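Local structure of prephenate dehydrogenase (Corynebacterium glutamicum ATCC 13032, 3KTD) at residues Ser33-Asn38 with Gln63-Glu68; Asp57-Leu62 with His89-Asn94; Lys45-Val48 with Asp53-Ala56; Val11-Leu16 with Ser22-Leu27. The protein probably catalyses the NAD(P)+-dependent oxidation of prephenate, a step of tyrosine biosynthesis. One frame throughout, in Å; residues are numbered along the deposited sequence.

Contact 1 of 4, residues Ser33-Asn38 with Gln63-Glu68; sequences SVFGYN and QRAAAE
Stacking dominates this contact: the guanidinium of Arg-64 lies flat on one face of the Phe-35 ring, their planes only 2° apart and their centres separated by 3.6 Å. The stack is also a cation-pi interaction, since Arg-64 CZ sits 3.6 Å from the ring centroid and 20° off the ring normal. The overlap is extensive. Arg-64 NH2 lies nearest Phe-35 CG, at 3.4 Å, while NE and CD reach back over the CE2 side of the ring. The torsions are compatible with this stack: the arginine chain runs extended from the helix, with CG anti to the backbone N, whereas Phe-35 places its ring between its own N and carbonyl carbon (chi1 66°). The two side chains slide past each other in opposite directions.

Apolar contact is slighter: Ala-65 meets the ring at its edge, with its CA 4.1 Å from Phe-35 CZ.

Polar interactions fix the rotation of the guanidinium. Glu-68, one helical turn on, forms a salt bridge in which its OE2 receives a weak hydrogen bond from Arg-64 NE at 3.3 Å, and its carboxylate carbon lies at the edge of the guanidinium, in its plane. Arg-64 NH2 makes a further salt bridge to Asp-53, beside strand 34-37. A water donates to Glu-68 OE1 and has weak links to Arg-64 NH2 and Ser-33 OG.

Helix 58-67 is thus joined to strand 34-37 of the nucleotide-binding domain by a cation whose face is spent on an aromatic ring and which is paired with two carboxylates, which would probably keep the arginine charged.

Contact 2 of 4, residues Asp57-Leu62 with His89-Asn94; sequences DLEATL and HTHAPN
The His-91 imidazole is met by Glu-59 and Leu-62 obliquely, neither squarely over a face nor at an edge, while the methyl CG2 of its own neighbour Thr-90 lies above one face, 3.1 Å from the plane and offset toward the rim. Glu-59 makes its approach with the aliphatic part of the chain: its CG is 3.9 Å from His-91 CD2. The carboxylate beyond is turned 84° from the imidazole plane, and Glu-59 OE2 stays 4.7 Å from His-91 NE2, too far for a bond; any attraction depends on the charge of the histidine. The other ring nitrogen, ND1, donates to the carbonyl O of Ala-87 in its own helix, which fixes the ring's rotation.

The apolar part is carried by Leu-62, whose CB is 3.7 Å from His-91 CB, with CD1 close to the same atom. His-91 has its ring anti to the carbonyl carbon (chi1 -63°), and this swings it back along helix 58-67 toward Glu-59. Ala-92, the first residue to leave the helix, sets its methyl 4.0 Å from Leu-62 O.

At the N-terminus of helix 58-67, Asp-57 caps the first turn: its OD1 accepts from Ala-60 N at 3.1 Å, from well above the carboxylate plane. Its carbonyl O takes both the N and OG1 of Thr-61.

The contact thus joins the first turns of helix 58-67 to the C-terminal end of helix 78-91. Beneath them lie parallel strands of the mixed sheet, where Leu-62 reaches Leu-14 of strand 11-14 and, together with Ala-92, Ile-72 of strand 71-74.

Contact 3 of 4, residues Lys45-Val48 with Asp53-Ala56; sequences KSAV and DVSA
Val-54 turns its side chain toward helix 41-49, and tracing it outward from the strand accounts for most of this contact. Its CB already has two neighbours on the helix, lying 4.1 Å from Val-48 CG2 and 4.2 Å from Ala-47 CB. Beyond CB the methyls part. CG2, anti to the carbonyl carbon, runs up to Ala-47 CB at 3.7 Å, the closest approach between apolar side chains here, and also touches Leu-24 of helix 18-29. CG1, anti to the backbone N (chi1 179°), instead meets Leu-16 of the loop after strand 11-14, so the two branches of one valine are shared among three parts of the fold.

Val-48 comes in beside the strand backbone. Its CG2 lies against the main chain of Val-54, 3.8 Å from Val-54 N. Both segments lie in the beta-alpha-beta unit of strand 34-37, helix 41-49 and strand 54-55, and the chain turns back from helix to strand within a few residues; Val-48 and Asp-53 have CA atoms 5.6 Å apart.

No hydrogen bond or salt bridge crosses between the segments. Backbone bonds of Asp-53 and Ser-55 with Gly-36 hold strand 54-55 to the sheet, and the Asp-53 carboxylate forms a salt bridge with Arg-64 of helix 58-67. Toward helix 41-49 the interface rests instead on apolar contact, only partly buried, with Ala-47 its buried member.

Contact 4 of 4, residues Val11-Leu16 with Ser22-Leu27; sequences VCILGL and SLLRDL
Ile-13 and Leu-24 meet at the heart of a Rossmann-type beta-alpha-beta unit, in which strand 11-14, helix 18-29 and strand 34-37 follow one another. The short axes of strand 11-14 and helix 22-27 run nearly antiparallel, at 156°, with a closest approach of 9.5 Å. Between them Gly-15 opens a GxGxxG pattern completed by Gly-17 and Gly-20, consistent with the dinucleotide-binding turn of this fold.

The interactions across the segments are apolar, and the touching residues are all buried. Val-11 and Ile-13 point toward the helix, while Cys-12 between them points away, toward helix 58-67 on the other side of the sheet. At one end, Leu-27 crosses Val-11 at about a right angle and sets CD1 3.9 Å from Val-11 CG1, with Val-11 CB as close. Toward the glycine turn, Leu-16 reaches back with CD2, 4.2 Å from Leu-24 CB.

Hydrogen bonding lies outside this interface. The strand spends its backbone on its neighbours, Cys-12 pairing with Leu-71 and Val-73, and Ile-13 with Phe-35; the helix retains its own bonds, such as Leu-27 N to Leu-23 O.

Ile-13 reaches deepest into the helix. Its CG1 is anti to the carbonyl carbon (chi1 -55°) and the chain continues extended, carrying the terminal methyl between two leucines: Ile-13 CD1 lies 3.6 Å from Leu-23 CD2 and 3.7 Å from Leu-24 CB.

All four contacts lie around the edge of the mixed sheet that ends in strand 54-55, contacts 3 and 4 on one face and 1 and 2 on the other. Along the chain contact 4 closes first; contact 3 is then nested inside the loop closed by contact 1, and contacts 1 and 2 interlock because they alternate segments and share helix 58-67. Centres of contacts 1 and 2 are about 9 Å apart, those of 2 and 3 about 17 Å. Strands 54-55, 34-37 and 11-14 lie side by side: Tyr-37 N to Ile-13 O and Gly-36 O to Ser-55 N, each 2.9 Å, probably hydrogen-bond them. This gives the layered Rossmann-like framework expected for NAD+ binding.

Contact 1 of 4, residues Ser33-Asn38 with Gln63-Glu68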
loop_
_atom_site.group_PDB
_atom_site.type_symbol
_atom_site.label_atom_id
_atom_site.label_comp_id
_atom_site.label_asym_id
_atom_site.label_seq_id
_atom_site.Cartn_x
_atom_site.Cartn_y
_atom_site.Cartn_z
ATOM N N SER A 33 -11.398 14.454 33.515
ATOM C CA SER A 33 -11.197 15.900 33.526
ATOM C C SER A 33 -10.223 16.317 32.426
ATOM O O SER A 33 -9.078 15.882 32.421
ATOM C CB SER A 33 -10.655 16.332 34.893
ATOM O OG SER A 33 -10.478 17.736 34.947
ATOM N N VAL A 34 -10.679 17.166 31.508
ATOM C CA VAL A 34 -9.842 17.608 30.394
ATOM C C VAL A 34 -10.268 18.964 29.824
ATOM O O VAL A 34 -11.453 19.319 29.825
ATOM C CB VAL A 34 -9.859 16.566 29.249
ATOM C CG1 VAL A 34 -11.262 16.426 28.666
ATOM C CG2 VAL A 34 -8.868 16.940 28.159
ATOM N N PHE A 35 -9.287 19.713 29.339
ATOM C CA PHE A 35 -9.528 21.004 28.698
ATOM C C PHE A 35 -8.384 21.288 27.721
ATOM O O PHE A 35 -7.357 20.619 27.765
ATOM C CB PHE A 35 -9.701 22.123 29.747
ATOM C CG PHE A 35 -8.469 22.417 30.558
ATOM C CD1 PHE A 35 -8.026 21.533 31.529
ATOM C CD2 PHE A 35 -7.779 23.602 30.384
ATOM C CE1 PHE A 35 -6.887 21.807 32.282
ATOM C CE2 PHE A 35 -6.642 23.891 31.135
ATOM C CZ PHE A 35 -6.196 22.991 32.081
ATOM N N GLY A 36 -8.550 22.250 26.822
ATOM C CA GLY A 36 -7.513 22.486 25.821
ATOM C C GLY A 36 -7.519 23.827 25.124
ATOM O O GLY A 36 -8.383 24.671 25.361
ATOM N N TYR A 37 -6.532 24.005 24.253
ATOM C CA TYR A 37 -6.321 25.251 23.540
ATOM C C TYR A 37 -6.241 25.021 22.038
ATOM O O TYR A 37 -5.557 24.105 21.575
ATOM C CB TYR A 37 -5.044 25.923 24.063
ATOM C CG TYR A 37 -4.358 26.865 23.097
ATOM C CD1 TYR A 37 -4.877 28.126 22.826
ATOM C CD2 TYR A 37 -3.175 26.501 22.472
ATOM C CE1 TYR A 37 -4.246 28.995 21.943
ATOM C CE2 TYR A 37 -2.538 27.357 21.591
ATOM C CZ TYR A 37 -3.080 28.606 21.326
ATOM O OH TYR A 37 -2.446 29.454 20.438
ATOM N N ASN A 38 -6.974 25.852 21.300
ATOM C CA ASN A 38 -6.918 25.914 19.844
ATOM C C ASN A 38 -6.574 27.358 19.515
ATOM O O ASN A 38 -7.179 28.271 20.074
ATOM C CB ASN A 38 -8.273 25.545 19.238
ATOM C CG ASN A 38 -8.225 25.374 17.715
ATOM O OD1 ASN A 38 -7.261 25.772 17.061
ATOM N ND2 ASN A 38 -9.269 24.771 17.151
ATOM N N GLN A 63 -1.667 29.125 32.536
ATOM C CA GLN A 63 -1.798 29.620 33.912
ATOM C C GLN A 63 -2.635 28.647 34.750
ATOM O O GLN A 63 -2.270 28.299 35.874
ATOM C CB GLN A 63 -2.436 31.011 33.923
ATOM C CG GLN A 63 -2.536 31.624 35.329
ATOM C CD GLN A 63 -3.162 33.018 35.336
ATOM O OE1 GLN A 63 -4.161 33.276 34.656
ATOM N NE2 GLN A 63 -2.581 33.920 36.127
ATOM N N ARG A 64 -3.755 28.220 34.170
ATOM C CA ARG A 64 -4.679 27.267 34.780
ATOM C C ARG A 64 -4.046 25.891 34.850
ATOM O O ARG A 64 -4.195 25.180 35.840
ATOM C CB ARG A 64 -5.971 27.200 33.953
ATOM C CG ARG A 64 -6.976 26.131 34.379
ATOM C CD ARG A 64 -8.195 26.145 33.469
ATOM N NE ARG A 64 -8.988 24.917 33.555
ATOM C CZ ARG A 64 -10.045 24.645 32.787
ATOM N NH1 ARG A 64 -10.457 25.504 31.856
ATOM N NH2 ARG A 64 -10.698 23.500 32.943
ATOM N N ALA A 65 -3.351 25.510 33.783
ATOM C CA ALA A 65 -2.683 24.221 33.745
ATOM C C ALA A 65 -1.710 24.152 34.906
ATOM O O ALA A 65 -1.633 23.134 35.595
ATOM C CB ALA A 65 -1.964 24.027 32.425
ATOM N N ALA A 66 -0.984 25.247 35.127
ATOM C CA ALA A 66 -0.031 25.334 36.233
ATOM C C ALA A 66 -0.757 25.306 37.568
ATOM O O ALA A 66 -0.298 24.664 38.507
ATOM C CB ALA A 66 0.827 26.584 36.120
ATOM N N ALA A 67 -1.897 25.981 37.648
ATOM C CA ALA A 67 -2.685 26.008 38.886
ATOM C C ALA A 67 -3.214 24.633 39.286
ATOM O O ALA A 67 -3.304 24.345 40.473
ATOM C CB ALA A 67 -3.841 26.990 38.759
ATOM N N GLU A 68 -3.548 23.792 38.302
ATOM C CA GLU A 68 -4.140 22.458 38.555
ATOM C C GLU A 68 -3.162 21.277 38.416
ATOM O O GLU A 68 -3.577 20.118 38.497
ATOM C CB GLU A 68 -5.324 22.230 37.605
ATOM C CG GLU A 68 -6.443 23.279 37.684
ATOM C CD GLU A 68 -7.591 23.029 36.693
ATOM O OE1 GLU A 68 -7.567 22.018 35.949
ATOM O OE2 GLU A 68 -8.529 23.854 36.662
HETATM O O HOH W 1 -10.007 21.169 35.262
#

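Contact 2 of 4, residues Asp57-Leu62 with His89-Asn94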
loop_
_atom_site.group_PDB
_atom_site.type_symbol
_atom_site.label_atom_id
_atom_site.label_comp_id
_atom_site.label_asym_id
_atom_site.label_seq_id
_atom_site.Cartn_x
_atom_site.Cartn_y
_atom_site.Cartn_z
ATOM N N ASP A 57 -6.848 31.249 24.254
ATOM C CA ASP A 57 -5.953 32.086 25.036
ATOM C C ASP A 57 -4.857 31.183 25.631
ATOM O O ASP A 57 -5.043 30.574 26.692
ATOM C CB ASP A 57 -6.775 32.774 26.129
ATOM C CG ASP A 57 -5.986 33.800 26.914
ATOM O OD1 ASP A 57 -4.741 33.793 26.843
ATOM O OD2 ASP A 57 -6.618 34.615 27.628
ATOM N N LEU A 58 -3.717 31.096 24.948
ATOM C CA LEU A 58 -2.626 30.221 25.387
ATOM C C LEU A 58 -2.080 30.575 26.766
ATOM O O LEU A 58 -1.811 29.688 27.580
ATOM C CB LEU A 58 -1.484 30.222 24.374
ATOM C CG LEU A 58 -0.318 29.296 24.733
ATOM C CD1 LEU A 58 -0.735 27.828 24.767
ATOM C CD2 LEU A 58 0.791 29.510 23.761
ATOM N N GLU A 59 -1.900 31.865 27.030
ATOM C CA GLU A 59 -1.404 32.305 28.336
ATOM C C GLU A 59 -2.362 31.879 29.454
ATOM O O GLU A 59 -1.924 31.404 30.505
ATOM C CB GLU A 59 -1.197 33.825 28.384
ATOM C CG GLU A 59 -0.326 34.266 29.577
ATOM C CD GLU A 59 -0.516 35.724 29.986
ATOM O OE1 GLU A 59 -1.474 36.377 29.511
ATOM O OE2 GLU A 59 0.294 36.212 30.812
ATOM N N ALA A 60 -3.662 32.052 29.223
ATOM C CA ALA A 60 -4.669 31.716 30.230
ATOM C C ALA A 60 -4.703 30.216 30.491
ATOM O O ALA A 60 -4.797 29.789 31.649
ATOM C CB ALA A 60 -6.041 32.213 29.816
ATOM N N THR A 61 -4.609 29.425 29.419
ATOM C CA THR A 61 -4.647 27.971 29.532
ATOM C C THR A 61 -3.484 27.456 30.364
ATOM O O THR A 61 -3.679 26.636 31.259
ATOM C CB THR A 61 -4.623 27.285 28.156
ATOM O OG1 THR A 61 -5.768 27.689 27.396
ATOM C CG2 THR A 61 -4.637 25.769 28.306
ATOM N N LEU A 62 -2.282 27.945 30.075
ATOM C CA LEU A 62 -1.085 27.512 30.795
ATOM C C LEU A 62 -1.095 27.952 32.259
ATOM O O LEU A 62 -0.590 27.233 33.123
ATOM C CB LEU A 62 0.175 28.013 30.088
ATOM C CG LEU A 62 0.441 27.396 28.709
ATOM C CD1 LEU A 62 1.526 28.153 27.951
ATOM C CD2 LEU A 62 0.819 25.928 28.837
ATOM N N HIS A 89 7.730 26.090 29.444
ATOM C CA HIS A 89 8.891 26.356 30.304
ATOM C C HIS A 89 8.747 27.675 31.053
ATOM O O HIS A 89 9.152 27.799 32.199
ATOM C CB HIS A 89 10.136 26.430 29.417
ATOM C CG HIS A 89 11.441 26.325 30.147
ATOM N ND1 HIS A 89 11.724 25.303 31.028
ATOM C CD2 HIS A 89 12.575 27.058 30.046
ATOM C CE1 HIS A 89 12.961 25.437 31.471
ATOM N NE2 HIS A 89 13.500 26.491 30.886
ATOM N N THR A 90 8.156 28.645 30.367
ATOM C CA THR A 90 7.966 29.998 30.854
ATOM C C THR A 90 6.681 30.218 31.644
ATOM O O THR A 90 6.626 31.124 32.463
ATOM C CB THR A 90 7.967 30.963 29.656
ATOM O OG1 THR A 90 9.326 31.245 29.280
ATOM C CG2 THR A 90 7.230 32.245 29.979
ATOM N N HIS A 91 5.657 29.403 31.414
ATOM C CA HIS A 91 4.351 29.591 32.066
ATOM C C HIS A 91 3.852 28.449 32.987
ATOM O O HIS A 91 2.947 28.663 33.795
ATOM C CB HIS A 91 3.297 29.851 30.991
ATOM C CG HIS A 91 3.522 31.107 30.208
ATOM N ND1 HIS A 91 4.308 31.149 29.075
ATOM C CD2 HIS A 91 3.039 32.360 30.380
ATOM C CE1 HIS A 91 4.307 32.378 28.590
ATOM N NE2 HIS A 91 3.544 33.132 29.363
ATOM N N ALA A 92 4.406 27.246 32.835
ATOM C CA ALA A 92 4.062 26.094 33.674
ATOM C C ALA A 92 5.319 25.246 33.840
ATOM O O ALA A 92 5.371 24.093 33.404
ATOM C CB ALA A 92 2.948 25.286 33.036
ATOM N N PRO A 93 6.338 25.819 34.489
ATOM C CA PRO A 93 7.653 25.193 34.543
ATOM C C PRO A 93 7.723 23.928 35.389
ATOM O O PRO A 93 8.669 23.154 35.238
ATOM C CB PRO A 93 8.549 26.286 35.154
ATOM C CG PRO A 93 7.650 27.444 35.487
ATOM C CD PRO A 93 6.245 26.953 35.419
ATOM N N ASN A 94 6.745 23.721 36.267
ATOM C CA ASN A 94 6.735 22.537 37.122
ATOM C C ASN A 94 5.771 21.452 36.632
ATOM O O ASN A 94 5.817 20.329 37.116
ATOM C CB ASN A 94 6.431 22.925 38.588
ATOM C CG ASN A 94 6.741 21.791 39.572
ATOM O OD1 ASN A 94 7.743 21.082 39.433
ATOM N ND2 ASN A 94 5.874 21.612 40.563
#

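Contact 3 of 4, residues Lys45-Val48 with Asp53-Ala56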
loop_
_atom_site.group_PDB
_atom_site.type_symbol
_atom_site.label_atom_id
_atom_site.label_comp_id
_atom_site.label_asym_id
_atom_site.label_seq_id
_atom_site.Cartn_x
_atom_site.Cartn_y
_atom_site.Cartn_z
ATOM N N LYS A 45 -14.499 28.350 19.815
ATOM C CA LYS A 45 -15.929 28.660 19.914
ATOM C C LYS A 45 -16.792 27.459 19.537
ATOM O O LYS A 45 -17.783 27.163 20.217
ATOM C CB LYS A 45 -16.246 29.838 18.983
ATOM C CG LYS A 45 -17.676 30.387 19.009
ATOM C CD LYS A 45 -17.999 31.134 20.307
ATOM C CE LYS A 45 -19.093 32.183 20.078
ATOM N NZ LYS A 45 -20.214 31.648 19.255
ATOM N N SER A 46 -16.403 26.781 18.453
ATOM C CA SER A 46 -17.132 25.617 17.941
ATOM C C SER A 46 -17.152 24.480 18.958
ATOM O O SER A 46 -18.211 23.909 19.230
ATOM C CB SER A 46 -16.511 25.103 16.629
ATOM O OG SER A 46 -16.543 26.079 15.607
ATOM N N ALA A 47 -15.976 24.153 19.497
ATOM C CA ALA A 47 -15.837 23.101 20.501
ATOM C C ALA A 47 -16.534 23.472 21.819
ATOM O O ALA A 47 -17.171 22.622 22.433
ATOM C CB ALA A 47 -14.377 22.785 20.741
ATOM N N VAL A 48 -16.419 24.728 22.252
ATOM C CA VAL A 48 -17.100 25.161 23.472
ATOM C C VAL A 48 -18.609 25.039 23.299
ATOM O O VAL A 48 -19.325 24.660 24.223
ATOM C CB VAL A 48 -16.771 26.620 23.865
ATOM C CG1 VAL A 48 -17.662 27.076 25.018
ATOM C CG2 VAL A 48 -15.319 26.748 24.244
ATOM N N ASP A 53 -14.507 21.969 26.837
ATOM C CA ASP A 53 -13.877 23.065 27.588
ATOM C C ASP A 53 -12.591 23.516 26.869
ATOM O O ASP A 53 -11.504 22.996 27.111
ATOM C CB ASP A 53 -13.610 22.613 29.035
ATOM C CG ASP A 53 -12.993 23.703 29.886
ATOM O OD1 ASP A 53 -12.605 24.736 29.304
ATOM O OD2 ASP A 53 -12.881 23.529 31.126
ATOM N N VAL A 54 -12.735 24.503 25.986
ATOM C CA VAL A 54 -11.651 24.938 25.106
ATOM C C VAL A 54 -11.475 26.454 25.121
ATOM O O VAL A 54 -12.432 27.195 25.307
ATOM C CB VAL A 54 -11.921 24.458 23.653
ATOM C CG1 VAL A 54 -10.835 24.921 22.716
ATOM C CG2 VAL A 54 -12.047 22.938 23.604
ATOM N N SER A 55 -10.237 26.902 24.928
ATOM C CA SER A 55 -9.897 28.326 24.906
ATOM C C SER A 55 -8.958 28.632 23.740
ATOM O O SER A 55 -8.346 27.731 23.169
ATOM C CB SER A 55 -9.234 28.728 26.230
ATOM O OG SER A 55 -8.799 30.081 26.214
ATOM N N ALA A 56 -8.875 29.901 23.361
ATOM C CA ALA A 56 -7.950 30.327 22.314
ATOM C C ALA A 56 -6.904 31.257 22.924
ATOM O O ALA A 56 -6.155 31.923 22.212
ATOM C CB ALA A 56 -8.701 31.004 21.168
#

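Contact 4 of 4, residues Val11-Leu16 with Ser22-Leu27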
loop_
_atom_site.group_PDB
_atom_site.type_symbol
_atom_site.label_atom_id
_atom_site.label_comp_id
_atom_site.label_asym_id
_atom_site.label_seq_id
_atom_site.Cartn_x
_atom_site.Cartn_y
_atom_site.Cartn_z
ATOM N N VAL A 11 -6.115 16.509 32.286
ATOM C CA VAL A 11 -5.301 16.598 31.065
ATOM C C VAL A 11 -5.538 17.941 30.378
ATOM O O VAL A 11 -6.678 18.380 30.251
ATOM C CB VAL A 11 -5.608 15.443 30.082
ATOM C CG1 VAL A 11 -4.855 15.629 28.783
ATOM C CG2 VAL A 11 -5.250 14.107 30.697
ATOM N N CYS A 12 -4.453 18.581 29.943
ATOM C CA CYS A 12 -4.503 19.880 29.253
ATOM C C CYS A 12 -3.898 19.777 27.835
ATOM O O CYS A 12 -2.672 19.753 27.682
ATOM C CB CYS A 12 -3.760 20.929 30.080
ATOM S SG CYS A 12 -3.679 22.582 29.358
ATOM N N ILE A 13 -4.756 19.738 26.811
ATOM C CA ILE A 13 -4.306 19.520 25.419
ATOM C C ILE A 13 -4.025 20.825 24.660
ATOM O O ILE A 13 -4.921 21.652 24.474
ATOM C CB ILE A 13 -5.336 18.694 24.612
ATOM C CG1 ILE A 13 -5.657 17.378 25.318
ATOM C CG2 ILE A 13 -4.795 18.391 23.226
ATOM C CD1 ILE A 13 -6.841 16.650 24.762
ATOM N N LEU A 14 -2.781 20.998 24.220
ATOM C CA LEU A 14 -2.384 22.181 23.469
ATOM C C LEU A 14 -2.337 21.812 21.986
ATOM O O LEU A 14 -1.485 21.033 21.539
ATOM C CB LEU A 14 -1.046 22.713 23.975
ATOM C CG LEU A 14 -1.078 23.680 25.173
ATOM C CD1 LEU A 14 -2.256 23.458 26.121
ATOM C CD2 LEU A 14 0.252 23.620 25.934
ATOM N N GLY A 15 -3.272 22.374 21.227
ATOM C CA GLY A 15 -3.463 22.002 19.836
ATOM C C GLY A 15 -4.606 21.006 19.789
ATOM O O GLY A 15 -4.543 19.955 20.443
ATOM N N LEU A 16 -5.651 21.343 19.029
ATOM C CA LEU A 16 -6.850 20.515 18.941
ATOM C C LEU A 16 -7.214 20.155 17.510
ATOM O O LEU A 16 -8.303 20.480 17.035
ATOM C CB LEU A 16 -8.025 21.212 19.643
ATOM C CG LEU A 16 -7.832 21.346 21.155
ATOM C CD1 LEU A 16 -8.931 22.187 21.812
ATOM C CD2 LEU A 16 -7.748 19.960 21.783
ATOM N N SER A 22 -9.291 14.691 18.825
ATOM C CA SER A 22 -9.716 13.308 19.046
ATOM C C SER A 22 -9.443 12.833 20.471
ATOM O O SER A 22 -10.196 12.035 21.018
ATOM C CB SER A 22 -8.980 12.367 18.091
ATOM O OG SER A 22 -9.426 12.552 16.772
ATOM N N LEU A 23 -8.337 13.300 21.039
ATOM C CA LEU A 23 -7.973 12.967 22.402
ATOM C C LEU A 23 -8.941 13.656 23.363
ATOM O O LEU A 23 -9.422 13.034 24.293
ATOM C CB LEU A 23 -6.528 13.388 22.680
ATOM C CG LEU A 23 -5.956 13.095 24.067
ATOM C CD1 LEU A 23 -5.798 11.599 24.293
ATOM C CD2 LEU A 23 -4.627 13.809 24.239
ATOM N N LEU A 24 -9.242 14.927 23.116
ATOM C CA LEU A 24 -10.161 15.678 23.962
ATOM C C LEU A 24 -11.520 15.003 23.962
ATOM O O LEU A 24 -12.144 14.841 25.020
ATOM C CB LEU A 24 -10.309 17.120 23.468
ATOM C CG LEU A 24 -11.317 18.033 24.185
ATOM C CD1 LEU A 24 -10.782 18.510 25.502
ATOM C CD2 LEU A 24 -11.671 19.228 23.322
ATOM N N ARG A 25 -11.972 14.607 22.775
ATOM C CA ARG A 25 -13.283 13.982 22.632
ATOM C C ARG A 25 -13.357 12.639 23.357
ATOM O O ARG A 25 -14.339 12.374 24.059
ATOM C CB ARG A 25 -13.647 13.780 21.159
ATOM C CG ARG A 25 -14.007 15.037 20.376
ATOM C CD ARG A 25 -14.284 14.653 18.914
ATOM N NE ARG A 25 -14.739 15.762 18.074
ATOM C CZ ARG A 25 -15.971 16.268 18.076
ATOM N NH1 ARG A 25 -16.900 15.796 18.900
ATOM N NH2 ARG A 25 -16.272 17.272 17.260
ATOM N N ASP A 26 -12.333 11.797 23.183
ATOM C CA ASP A 26 -12.328 10.472 23.812
ATOM C C ASP A 26 -12.210 10.569 25.340
ATOM O O ASP A 26 -12.835 9.790 26.062
ATOM C CB ASP A 26 -11.209 9.581 23.247
ATOM C CG ASP A 26 -11.541 8.997 21.873
ATOM O OD1 ASP A 26 -12.745 8.915 21.513
ATOM O OD2 ASP A 26 -10.590 8.595 21.153
ATOM N N LEU A 27 -11.413 11.520 25.823
ATOM C CA LEU A 27 -11.251 11.730 27.253
ATOM C C LEU A 27 -12.533 12.252 27.873
ATOM O O LEU A 27 -12.847 11.931 29.022
ATOM C CB LEU A 27 -10.116 12.710 27.544
ATOM C CG LEU A 27 -8.691 12.174 27.396
ATOM C CD1 LEU A 27 -7.688 13.279 27.637
ATOM C CD2 LEU A 27 -8.429 10.998 28.334
#